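Beta-galactosidase (Bacillus circulans subsp. alkalophilus, PDB 3TTY) hydrolyses terminal beta-D-galactose residues from beta-galactosides, as a TIM-barrel glycoside hydrolase that assembles as a trimer. Local coordinates at residues A[454-468]-A[481-495]. Residues are numbered along the deposited sequence; the frame is centred on the assembly and turned at random.
Sequences KVVIAPVMYMVKPGF and TFVTTFFSGIVNEND
Val456 and Ala458 give their amides to the carbonyls of Thr481 and Val483, across two adjacent parallel strands. Val456 N donates to Thr481 O at 2.7 Å, and Ala458 N to Val483 O at 2.8 Å. Toward the C-terminal end of strand 481-485, threonine hydroxyls join in. Thr484 OG1 donates to Ala458 O at 2.9 Å. Thr485 OG1 receives Val460 N at 2.8 Å and itself donates a hydrogen bond to Phe486 O. Further on, the carbonyl of Tyr462 takes two amides: Ile490 N in the carbonyl plane on a lone pair, and Val491 N tilted from it. Val464 N then bonds Val491 O.

Apolar packing splits over the sheet. Ile457 CG2 lies alongside Val483 CB on one face. On the other, Ala458 CB meets Phe482 CZ.

The Tyr462 ring is gripped from several sides. With CG anti to the backbone N (chi1 169°), it runs beside the Phe487 ring, planes 29° apart and barely overlapping. Val491 CG2 sits over one face, a CH-pi contact 3.9 Å from the centroid. Tyr462 OH donates to the syn lone pair of Asp495 OD1 at 2.7 Å and also bonds Tyr357 of the second subunit. A phenylalanine here would probably leave Asp495 OD1 and that neighbouring tyrosine without their shared hydroxyl. Asp495 OD2 forms a salt bridge to Lys356 of the second subunit, so the loops help build the trimer interface.

Helix 468-477 links the strands as a beta-alpha-beta unit in the trimerisation domain. Strand 399-402 flanks 455-458, strand 580-585 flanks 481-485, and helix 405-413 packs on Val460 and Tyr462.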
# COMPACT_ATOMS: atom_id res chain seq x y z
N LYS A 454 -3.66 39.21 -23.11
CA LYS A 454 -4.95 39.84 -22.91
C LYS A 454 -5.74 39.08 -21.85
O LYS A 454 -6.57 39.67 -21.16
CB LYS A 454 -5.71 39.92 -24.24
CG LYS A 454 -5.14 41.00 -25.15
CD LYS A 454 -5.87 41.08 -26.47
CE LYS A 454 -6.04 42.54 -26.92
NZ LYS A 454 -7.11 43.27 -26.14
N VAL A 455 -5.46 37.79 -21.70
CA VAL A 455 -6.11 37.00 -20.66
C VAL A 455 -5.09 36.18 -19.89
O VAL A 455 -4.35 35.39 -20.49
CB VAL A 455 -7.17 36.04 -21.25
CG1 VAL A 455 -7.79 35.20 -20.14
CG2 VAL A 455 -8.26 36.81 -21.99
N VAL A 456 -5.03 36.35 -18.58
CA VAL A 456 -4.08 35.61 -17.75
C VAL A 456 -4.83 34.78 -16.72
O VAL A 456 -5.60 35.31 -15.91
CB VAL A 456 -3.06 36.55 -17.04
CG1 VAL A 456 -2.21 35.77 -16.03
CG2 VAL A 456 -2.18 37.24 -18.05
N ILE A 457 -4.62 33.46 -16.75
CA ILE A 457 -5.35 32.56 -15.87
C ILE A 457 -4.42 31.88 -14.86
O ILE A 457 -3.39 31.30 -15.24
CB ILE A 457 -6.14 31.51 -16.68
CG1 ILE A 457 -6.95 32.21 -17.78
CG2 ILE A 457 -7.07 30.70 -15.79
CD1 ILE A 457 -7.71 31.25 -18.68
N ALA A 458 -4.77 31.97 -13.59
CA ALA A 458 -3.94 31.41 -12.51
C ALA A 458 -4.77 30.50 -11.62
O ALA A 458 -5.30 30.92 -10.59
CB ALA A 458 -3.32 32.53 -11.69
N PRO A 459 -4.90 29.22 -12.02
CA PRO A 459 -5.64 28.24 -11.23
C PRO A 459 -4.95 27.98 -9.89
O PRO A 459 -3.76 27.68 -9.87
CB PRO A 459 -5.60 26.99 -12.11
CG PRO A 459 -5.33 27.50 -13.51
CD PRO A 459 -4.41 28.66 -13.29
N VAL A 460 -5.69 28.14 -8.80
CA VAL A 460 -5.20 27.85 -7.46
C VAL A 460 -3.84 28.47 -7.18
O VAL A 460 -2.88 27.76 -6.88
CB VAL A 460 -5.12 26.33 -7.22
CG1 VAL A 460 -5.10 26.03 -5.74
CG2 VAL A 460 -6.30 25.63 -7.87
N MET A 461 -3.77 29.80 -7.28
CA MET A 461 -2.57 30.54 -6.94
C MET A 461 -2.57 30.70 -5.43
O MET A 461 -2.74 31.81 -4.89
CB MET A 461 -2.53 31.89 -7.66
CG MET A 461 -1.15 32.58 -7.68
SD MET A 461 0.19 31.48 -8.22
CE MET A 461 -0.34 31.10 -9.89
N TYR A 462 -2.42 29.56 -4.77
CA TYR A 462 -2.35 29.44 -3.32
C TYR A 462 -1.23 30.29 -2.73
O TYR A 462 -1.46 31.09 -1.82
CB TYR A 462 -2.16 27.96 -2.98
CG TYR A 462 -1.82 27.64 -1.55
CD1 TYR A 462 -2.79 27.66 -0.54
CD2 TYR A 462 -0.53 27.26 -1.20
CE1 TYR A 462 -2.47 27.33 0.77
CE2 TYR A 462 -0.20 26.93 0.10
CZ TYR A 462 -1.17 26.97 1.08
OH TYR A 462 -0.82 26.62 2.38
N MET A 463 -0.02 30.14 -3.27
CA MET A 463 1.09 30.98 -2.85
C MET A 463 1.24 32.24 -3.72
O MET A 463 1.36 32.16 -4.94
CB MET A 463 2.41 30.20 -2.84
CG MET A 463 3.66 31.11 -2.65
SD MET A 463 5.19 30.15 -2.76
CE MET A 463 4.87 28.97 -1.46
N VAL A 464 1.23 33.39 -3.06
CA VAL A 464 1.47 34.67 -3.72
C VAL A 464 2.83 35.23 -3.30
O VAL A 464 3.04 35.52 -2.13
CB VAL A 464 0.35 35.66 -3.41
CG1 VAL A 464 0.73 37.05 -3.89
CG2 VAL A 464 -0.94 35.19 -4.05
N LYS A 465 3.74 35.35 -4.26
CA LYS A 465 5.12 35.77 -4.01
C LYS A 465 5.23 37.29 -4.11
O LYS A 465 4.37 37.93 -4.70
CB LYS A 465 6.07 35.11 -5.01
CG LYS A 465 6.07 33.58 -4.99
CD LYS A 465 7.01 33.06 -6.06
CE LYS A 465 6.96 31.54 -6.19
NZ LYS A 465 8.02 31.06 -7.14
N PRO A 466 6.31 37.86 -3.55
CA PRO A 466 6.50 39.32 -3.57
C PRO A 466 6.44 39.84 -5.01
O PRO A 466 6.99 39.20 -5.92
CB PRO A 466 7.90 39.51 -3.00
CG PRO A 466 8.14 38.29 -2.16
CD PRO A 466 7.43 37.17 -2.87
N GLY A 467 5.78 40.98 -5.19
CA GLY A 467 5.66 41.60 -6.50
C GLY A 467 4.56 41.03 -7.39
O GLY A 467 4.18 41.65 -8.38
N PHE A 468 4.05 39.85 -7.05
CA PHE A 468 3.04 39.22 -7.89
C PHE A 468 1.73 40.01 -7.92
O PHE A 468 1.25 40.38 -9.00
CB PHE A 468 2.83 37.76 -7.49
CG PHE A 468 1.75 37.05 -8.29
CD1 PHE A 468 2.04 36.43 -9.48
CD2 PHE A 468 0.46 36.96 -7.80
CE1 PHE A 468 1.05 35.75 -10.20
CE2 PHE A 468 -0.53 36.29 -8.50
CZ PHE A 468 -0.23 35.68 -9.71
N THR A 481 -7.46 40.84 -18.68
CA THR A 481 -8.30 40.09 -17.75
C THR A 481 -7.52 39.01 -17.00
O THR A 481 -6.63 38.33 -17.55
CB THR A 481 -9.66 39.57 -18.36
OG1 THR A 481 -9.69 38.15 -18.39
CG2 THR A 481 -9.91 40.12 -19.71
N PHE A 482 -7.83 38.90 -15.72
CA PHE A 482 -7.12 37.97 -14.86
C PHE A 482 -8.14 37.02 -14.28
O PHE A 482 -9.23 37.43 -13.90
CB PHE A 482 -6.38 38.73 -13.76
CG PHE A 482 -5.62 37.84 -12.81
CD1 PHE A 482 -4.43 37.26 -13.19
CD2 PHE A 482 -6.10 37.60 -11.53
CE1 PHE A 482 -3.73 36.44 -12.31
CE2 PHE A 482 -5.41 36.80 -10.65
CZ PHE A 482 -4.23 36.21 -11.04
N VAL A 483 -7.78 35.73 -14.22
CA VAL A 483 -8.68 34.73 -13.64
C VAL A 483 -7.99 33.97 -12.51
O VAL A 483 -6.87 33.50 -12.67
CB VAL A 483 -9.14 33.72 -14.70
CG1 VAL A 483 -10.10 32.69 -14.08
CG2 VAL A 483 -9.79 34.43 -15.88
N THR A 484 -8.64 33.85 -11.36
CA THR A 484 -8.10 32.97 -10.33
C THR A 484 -9.22 32.23 -9.61
O THR A 484 -10.39 32.38 -9.98
CB THR A 484 -7.07 33.68 -9.38
OG1 THR A 484 -6.39 32.71 -8.59
CG2 THR A 484 -7.74 34.71 -8.49
N THR A 485 -8.89 31.40 -8.62
CA THR A 485 -9.88 30.45 -8.13
C THR A 485 -9.92 30.36 -6.62
O THR A 485 -9.15 31.02 -5.93
CB THR A 485 -9.57 29.01 -8.64
OG1 THR A 485 -8.36 28.55 -8.04
CG2 THR A 485 -9.45 28.97 -10.16
N PHE A 486 -10.82 29.51 -6.13
CA PHE A 486 -10.83 29.13 -4.73
C PHE A 486 -9.41 28.76 -4.30
O PHE A 486 -8.62 28.25 -5.10
CB PHE A 486 -11.74 27.92 -4.54
CG PHE A 486 -11.30 26.72 -5.33
CD1 PHE A 486 -11.77 26.50 -6.62
CD2 PHE A 486 -10.39 25.81 -4.80
CE1 PHE A 486 -11.34 25.41 -7.36
CE2 PHE A 486 -9.97 24.71 -5.53
CZ PHE A 486 -10.44 24.51 -6.81
N PHE A 487 -9.11 29.02 -3.03
CA PHE A 487 -7.84 28.66 -2.41
C PHE A 487 -6.62 29.35 -3.04
O PHE A 487 -5.53 28.78 -3.10
CB PHE A 487 -7.65 27.14 -2.36
CG PHE A 487 -6.94 26.67 -1.11
CD1 PHE A 487 -7.36 27.11 0.15
CD2 PHE A 487 -5.86 25.80 -1.18
CE1 PHE A 487 -6.71 26.70 1.30
CE2 PHE A 487 -5.21 25.38 -0.03
CZ PHE A 487 -5.64 25.83 1.22
N SER A 488 -6.81 30.59 -3.48
CA SER A 488 -5.72 31.37 -4.04
C SER A 488 -5.44 32.56 -3.14
O SER A 488 -6.33 33.04 -2.43
CB SER A 488 -6.06 31.86 -5.45
OG SER A 488 -6.37 30.77 -6.28
N GLY A 489 -4.21 33.06 -3.16
CA GLY A 489 -3.84 34.18 -2.31
C GLY A 489 -3.91 33.87 -0.83
O GLY A 489 -4.18 34.75 -0.02
N ILE A 490 -3.65 32.62 -0.46
CA ILE A 490 -3.75 32.22 0.93
C ILE A 490 -2.44 32.49 1.69
O ILE A 490 -2.48 33.01 2.80
CB ILE A 490 -4.15 30.75 1.06
CG1 ILE A 490 -5.36 30.44 0.17
CG2 ILE A 490 -4.40 30.39 2.52
CD1 ILE A 490 -6.66 31.20 0.57
N VAL A 491 -1.30 32.17 1.09
CA VAL A 491 -0.02 32.29 1.79
C VAL A 491 1.05 33.09 1.05
O VAL A 491 0.90 33.41 -0.13
CB VAL A 491 0.57 30.91 2.10
CG1 VAL A 491 -0.38 30.10 3.00
CG2 VAL A 491 0.88 30.15 0.80
N ASN A 492 2.14 33.41 1.75
CA ASN A 492 3.30 34.01 1.10
C ASN A 492 4.36 32.95 0.81
O ASN A 492 4.11 31.76 0.90
CB ASN A 492 3.89 35.14 1.93
CG ASN A 492 4.60 34.64 3.18
OD1 ASN A 492 4.66 33.43 3.43
ND2 ASN A 492 5.14 35.57 3.96
N GLU A 493 5.56 33.42 0.47
CA GLU A 493 6.66 32.57 0.04
C GLU A 493 7.12 31.56 1.09
O GLU A 493 7.82 30.61 0.76
CB GLU A 493 7.84 33.46 -0.34
CG GLU A 493 7.78 34.78 0.40
CD GLU A 493 9.11 35.47 0.43
OE1 GLU A 493 10.02 34.98 -0.27
OE2 GLU A 493 9.24 36.50 1.14
N ASN A 494 6.75 31.78 2.34
CA ASN A 494 7.12 30.83 3.38
C ASN A 494 5.96 29.97 3.84
O ASN A 494 6.05 29.30 4.85
CB ASN A 494 7.77 31.53 4.58
CG ASN A 494 9.07 32.21 4.21
OD1 ASN A 494 9.21 33.41 4.37
ND2 ASN A 494 10.02 31.44 3.70
N ASP A 495 4.88 29.98 3.08
CA ASP A 495 3.69 29.22 3.42
C ASP A 495 3.08 29.73 4.71
O ASP A 495 2.50 28.96 5.49
CB ASP A 495 4.00 27.72 3.57
CG ASP A 495 2.75 26.87 3.53
OD1 ASP A 495 1.83 27.24 2.76
OD2 ASP A 495 2.65 25.87 4.28